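Local coordinates for Phenolphthiocerol/phthiocerol polyketide synthase subunit C (Mycobacterium tuberculosis H37Rv, PDB 8QZI), which is a modular polyketide synthase subunit that probably elongates acyl chains during phthiocerol and phenolphthiocerol synthesis, carrying intermediates on an acyl carrier domain, at residues Gly69-Leu81 with Trp109-Leu121. Sequence-based numbering, arbitrary orientation.
Sequences GDPIDHHRPLETL and WAYPTISDLATAL
T113 and S115 both bind the backbone carbonyl of H74. T113 OG1 donates to H74 O at 3.1 Å, tilted from the carbonyl plane. Its hydroxyl sits between its own backbone N and carbonyl carbon (chi1 54°), which turns it to that oxygen, while CB and CG2 lie against the backbone of H75. S115 N donates to the same H74 O at 3.2 Å, from above the carbonyl plane. A third donor, H75 ND1 of the same loop as H74, comes side-on from above the carbonyl plane, so H74 O accepts three hydrogen bonds, this one the poorest in direction.

Between T113 and S115, I114 points into the 69-81 loop and is buried. I72 meets it tip to tip, with I72 CD1 3.5 Å from I114 CG1. L78 crosses it obliquely, and L78 CG lies 3.7 Å from I114 CB. S115 CB and OG lie at the ND1 edge of the H74 imidazole.

Bonds within the loop shape it. D73 OD1 accepts from H75 N at 2.7 Å, an Asx turn. D73 OD2 forms a long salt bridge with R76 NH1, meeting the guanidinium at its edge, and L81 CD1 lies on one guanidinium face, offset toward its rim. P77 to T80 form a type I beta turn, in which P77 O accepts from T80 N.

Helix 52-66 backs the contact: H74 and S115 touch A55, and L78 touches I62. The contact joins the long loop between helices 52-66 and 85-98 to the segment leading into helix 119-124, as in the helical-bundle fold of phosphopantetheine-dependent acyl carrier domains.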
loop_
_atom_site.group_PDB
_atom_site.type_symbol
_atom_site.label_atom_id
_atom_site.label_comp_id
_atom_site.label_asym_id
_atom_site.label_seq_id
_atom_site.Cartn_x
_atom_site.Cartn_y
_atom_site.Cartn_z
ATOM N N GLY F 69 20.524 10.585 5.654
ATOM C CA GLY F 69 21.710 11.294 5.215
ATOM C C GLY F 69 22.742 10.438 4.509
ATOM O O GLY F 69 23.634 10.971 3.840
ATOM N N ASP F 70 22.637 9.117 4.640
ATOM C CA ASP F 70 23.635 8.227 4.074
ATOM C C ASP F 70 23.443 8.053 2.571
ATOM O O ASP F 70 22.395 8.406 2.022
ATOM C CB ASP F 70 23.584 6.871 4.769
ATOM C CG ASP F 70 24.482 6.810 5.985
ATOM O OD1 ASP F 70 25.683 7.136 5.856
ATOM O OD2 ASP F 70 23.985 6.447 7.072
ATOM N N PRO F 71 24.451 7.524 1.881
ATOM C CA PRO F 71 24.322 7.239 0.451
ATOM C C PRO F 71 23.711 5.867 0.196
ATOM O O PRO F 71 23.757 4.965 1.035
ATOM C CB PRO F 71 25.774 7.287 -0.048
ATOM C CG PRO F 71 26.639 7.560 1.190
ATOM C CD PRO F 71 25.804 7.236 2.373
ATOM N N ILE F 72 23.141 5.723 -1.002
ATOM C CA ILE F 72 22.408 4.523 -1.402
ATOM C C ILE F 72 22.917 4.070 -2.766
ATOM O O ILE F 72 23.007 4.875 -3.699
ATOM C CB ILE F 72 20.886 4.775 -1.441
ATOM C CG1 ILE F 72 20.183 3.764 -2.349
ATOM C CG2 ILE F 72 20.577 6.210 -1.871
ATOM C CD1 ILE F 72 18.758 4.146 -2.677
ATOM N N ASP F 73 23.244 2.782 -2.884
ATOM C CA ASP F 73 23.755 2.262 -4.143
ATOM C C ASP F 73 22.647 2.243 -5.197
ATOM O O ASP F 73 21.461 2.403 -4.899
ATOM C CB ASP F 73 24.360 0.869 -3.943
ATOM C CG ASP F 73 23.313 -0.222 -3.834
ATOM O OD1 ASP F 73 22.890 -0.742 -4.886
ATOM O OD2 ASP F 73 22.922 -0.567 -2.698
ATOM N N HIS F 74 23.057 2.053 -6.452
ATOM C CA HIS F 74 22.179 2.182 -7.612
ATOM C C HIS F 74 21.618 0.846 -8.094
ATOM O O HIS F 74 20.843 0.828 -9.057
ATOM C CB HIS F 74 22.936 2.882 -8.757
ATOM C CG HIS F 74 23.374 4.281 -8.430
ATOM N ND1 HIS F 74 22.844 5.394 -9.050
ATOM C CD2 HIS F 74 24.288 4.748 -7.545
ATOM C CE1 HIS F 74 23.408 6.483 -8.559
ATOM N NE2 HIS F 74 24.287 6.120 -7.643
ATOM N N HIS F 75 21.989 -0.264 -7.439
ATOM C CA HIS F 75 21.529 -1.612 -7.759
ATOM C C HIS F 75 20.762 -2.235 -6.593
ATOM O O HIS F 75 20.725 -3.460 -6.454
ATOM C CB HIS F 75 22.702 -2.514 -8.147
ATOM C CG HIS F 75 23.363 -2.142 -9.440
ATOM N ND1 HIS F 75 22.846 -1.197 -10.299
ATOM C CD2 HIS F 75 24.501 -2.596 -10.020
ATOM C CE1 HIS F 75 23.637 -1.082 -11.352
ATOM N NE2 HIS F 75 24.648 -1.920 -11.208
ATOM N N ARG F 76 20.148 -1.408 -5.747
ATOM C CA ARG F 76 19.464 -1.863 -4.537
ATOM C C ARG F 76 17.963 -1.622 -4.654
ATOM O O ARG F 76 17.541 -0.463 -4.817
ATOM C CB ARG F 76 20.023 -1.144 -3.304
ATOM C CG ARG F 76 19.317 -1.470 -1.990
ATOM C CD ARG F 76 20.230 -2.228 -1.025
ATOM N NE ARG F 76 19.905 -1.944 0.374
ATOM C CZ ARG F 76 20.522 -1.025 1.114
ATOM N NH1 ARG F 76 21.505 -0.303 0.595
ATOM N NH2 ARG F 76 20.157 -0.826 2.372
ATOM N N PRO F 77 17.121 -2.655 -4.577
ATOM C CA PRO F 77 15.669 -2.419 -4.601
ATOM C C PRO F 77 15.234 -1.602 -3.392
ATOM O O PRO F 77 15.531 -1.948 -2.247
ATOM C CB PRO F 77 15.079 -3.836 -4.578
ATOM C CG PRO F 77 16.184 -4.722 -5.088
ATOM C CD PRO F 77 17.449 -4.092 -4.584
ATOM N N LEU F 78 14.530 -0.505 -3.657
ATOM C CA LEU F 78 14.181 0.425 -2.592
ATOM C C LEU F 78 12.930 0.015 -1.822
ATOM O O LEU F 78 12.529 0.731 -0.897
ATOM C CB LEU F 78 14.030 1.839 -3.164
ATOM C CG LEU F 78 15.378 2.473 -3.534
ATOM C CD1 LEU F 78 15.384 3.974 -3.288
ATOM C CD2 LEU F 78 16.495 1.799 -2.754
ATOM N N GLU F 79 12.303 -1.109 -2.186
ATOM C CA GLU F 79 11.392 -1.780 -1.266
ATOM C C GLU F 79 12.114 -2.206 0.006
ATOM O O GLU F 79 11.510 -2.246 1.086
ATOM C CB GLU F 79 10.769 -2.995 -1.951
ATOM C CG GLU F 79 10.232 -4.037 -0.986
ATOM C CD GLU F 79 9.942 -5.365 -1.657
ATOM O OE1 GLU F 79 10.720 -5.768 -2.551
ATOM O OE2 GLU F 79 8.931 -6.002 -1.295
ATOM N N THR F 80 13.406 -2.529 -0.106
ATOM C CA THR F 80 14.262 -2.892 1.017
ATOM C C THR F 80 14.822 -1.681 1.762
ATOM O O THR F 80 15.407 -1.853 2.838
ATOM C CB THR F 80 15.421 -3.759 0.516
ATOM O OG1 THR F 80 16.420 -2.916 -0.062
ATOM C CG2 THR F 80 14.936 -4.739 -0.553
ATOM N N LEU F 81 14.670 -0.475 1.212
ATOM C CA LEU F 81 15.084 0.770 1.847
ATOM C C LEU F 81 13.965 1.430 2.640
ATOM O O LEU F 81 14.092 2.603 3.013
ATOM C CB LEU F 81 15.606 1.751 0.800
ATOM C CG LEU F 81 17.095 2.038 0.933
ATOM C CD1 LEU F 81 17.865 0.745 0.768
ATOM C CD2 LEU F 81 17.545 3.083 -0.077
ATOM N N TRP F 109 7.022 -0.053 -9.159
ATOM C CA TRP F 109 6.377 -1.319 -9.476
ATOM C C TRP F 109 7.183 -2.078 -10.522
ATOM O O TRP F 109 7.289 -3.311 -10.474
ATOM C CB TRP F 109 4.951 -1.061 -9.966
ATOM C CG TRP F 109 3.944 -2.066 -9.491
ATOM C CD1 TRP F 109 3.693 -2.435 -8.201
ATOM C CD2 TRP F 109 3.029 -2.810 -10.307
ATOM N NE1 TRP F 109 2.692 -3.371 -8.163
ATOM C CE2 TRP F 109 2.265 -3.622 -9.443
ATOM C CE3 TRP F 109 2.791 -2.876 -11.684
ATOM C CZ2 TRP F 109 1.277 -4.485 -9.912
ATOM C CZ3 TRP F 109 1.813 -3.734 -12.146
ATOM C CH2 TRP F 109 1.062 -4.531 -11.263
ATOM N N ALA F 110 7.780 -1.346 -11.468
ATOM C CA ALA F 110 8.590 -1.929 -12.524
ATOM C C ALA F 110 10.057 -1.520 -12.483
ATOM O O ALA F 110 10.859 -2.114 -13.211
ATOM C CB ALA F 110 8.016 -1.562 -13.902
ATOM N N TYR F 111 10.427 -0.533 -11.668
ATOM C CA TYR F 111 11.811 -0.072 -11.571
ATOM C C TYR F 111 12.735 -1.204 -11.125
ATOM O O TYR F 111 12.551 -1.739 -10.018
ATOM C CB TYR F 111 11.907 1.092 -10.588
ATOM N N PRO F 112 13.749 -1.585 -11.930
ATOM C CA PRO F 112 14.573 -2.755 -11.572
ATOM C C PRO F 112 15.101 -2.707 -10.155
ATOM O O PRO F 112 15.072 -3.720 -9.443
ATOM C CB PRO F 112 15.714 -2.702 -12.598
ATOM C CG PRO F 112 15.124 -2.031 -13.758
ATOM C CD PRO F 112 14.214 -0.972 -13.189
ATOM N N THR F 113 15.578 -1.545 -9.726
ATOM C CA THR F 113 16.172 -1.403 -8.409
ATOM C C THR F 113 15.942 0.002 -7.884
ATOM O O THR F 113 14.815 0.383 -7.550
ATOM C CB THR F 113 17.671 -1.696 -8.472
ATOM O OG1 THR F 113 18.272 -0.873 -9.482
ATOM C CG2 THR F 113 17.919 -3.169 -8.797
ATOM N N ILE F 114 17.021 0.773 -7.817
ATOM C CA ILE F 114 16.979 2.174 -7.419
ATOM C C ILE F 114 17.267 3.084 -8.610
ATOM O O ILE F 114 16.429 3.900 -8.993
ATOM C CB ILE F 114 17.952 2.449 -6.247
ATOM C CG1 ILE F 114 18.345 3.936 -6.187
ATOM C CG2 ILE F 114 19.166 1.538 -6.335
ATOM C CD1 ILE F 114 19.738 4.254 -6.697
ATOM N N SER F 115 18.441 2.938 -9.228
ATOM C CA SER F 115 18.860 3.787 -10.335
ATOM C C SER F 115 18.841 3.055 -11.665
ATOM O O SER F 115 19.691 3.305 -12.523
ATOM C CB SER F 115 20.253 4.362 -10.098
ATOM O OG SER F 115 20.815 4.835 -11.314
ATOM N N ASP F 116 17.901 2.135 -11.850
ATOM C CA ASP F 116 17.517 1.719 -13.191
ATOM C C ASP F 116 16.196 2.357 -13.614
ATOM O O ASP F 116 15.467 1.816 -14.454
ATOM C CB ASP F 116 17.476 0.200 -13.308
ATOM C CG ASP F 116 18.506 -0.320 -14.294
ATOM O OD1 ASP F 116 18.166 -0.514 -15.483
ATOM O OD2 ASP F 116 19.674 -0.490 -13.884
ATOM N N LEU F 117 15.864 3.494 -13.000
ATOM C CA LEU F 117 15.210 4.587 -13.701
ATOM C C LEU F 117 16.227 5.460 -14.421
ATOM O O LEU F 117 15.949 6.632 -14.695
ATOM C CB LEU F 117 14.371 5.438 -12.747
ATOM C CG LEU F 117 13.345 4.820 -11.795
ATOM C CD1 LEU F 117 13.895 4.839 -10.383
ATOM C CD2 LEU F 117 11.998 5.543 -11.855
ATOM N N ALA F 118 17.433 4.934 -14.675
ATOM C CA ALA F 118 18.355 5.577 -15.604
ATOM C C ALA F 118 17.735 5.439 -16.977
ATOM O O ALA F 118 17.218 6.412 -17.531
ATOM C CB ALA F 118 19.753 4.950 -15.569
ATOM N N THR F 119 17.728 4.213 -17.489
ATOM C CA THR F 119 17.161 3.872 -18.788
ATOM C C THR F 119 15.780 4.479 -19.025
ATOM O O THR F 119 15.619 5.358 -19.879
ATOM C CB THR F 119 17.086 2.348 -18.920
ATOM O OG1 THR F 119 18.313 1.774 -18.454
ATOM C CG2 THR F 119 16.843 1.923 -20.380
ATOM N N ALA F 120 14.779 4.022 -18.267
ATOM C CA ALA F 120 13.388 4.259 -18.650
ATOM C C ALA F 120 13.051 5.748 -18.706
ATOM O O ALA F 120 12.364 6.200 -19.628
ATOM C CB ALA F 120 12.454 3.523 -17.687
ATOM N N LEU F 121 13.511 6.523 -17.726
ATOM C CA LEU F 121 13.272 7.962 -17.772
ATOM C C LEU F 121 14.071 8.628 -18.886
ATOM O O LEU F 121 13.600 9.597 -19.490
ATOM C CB LEU F 121 13.593 8.599 -16.416
ATOM C CG LEU F 121 12.398 9.177 -15.637
ATOM C CD1 LEU F 121 11.313 8.128 -15.504
ATOM C CD2 LEU F 121 12.761 9.745 -14.254
#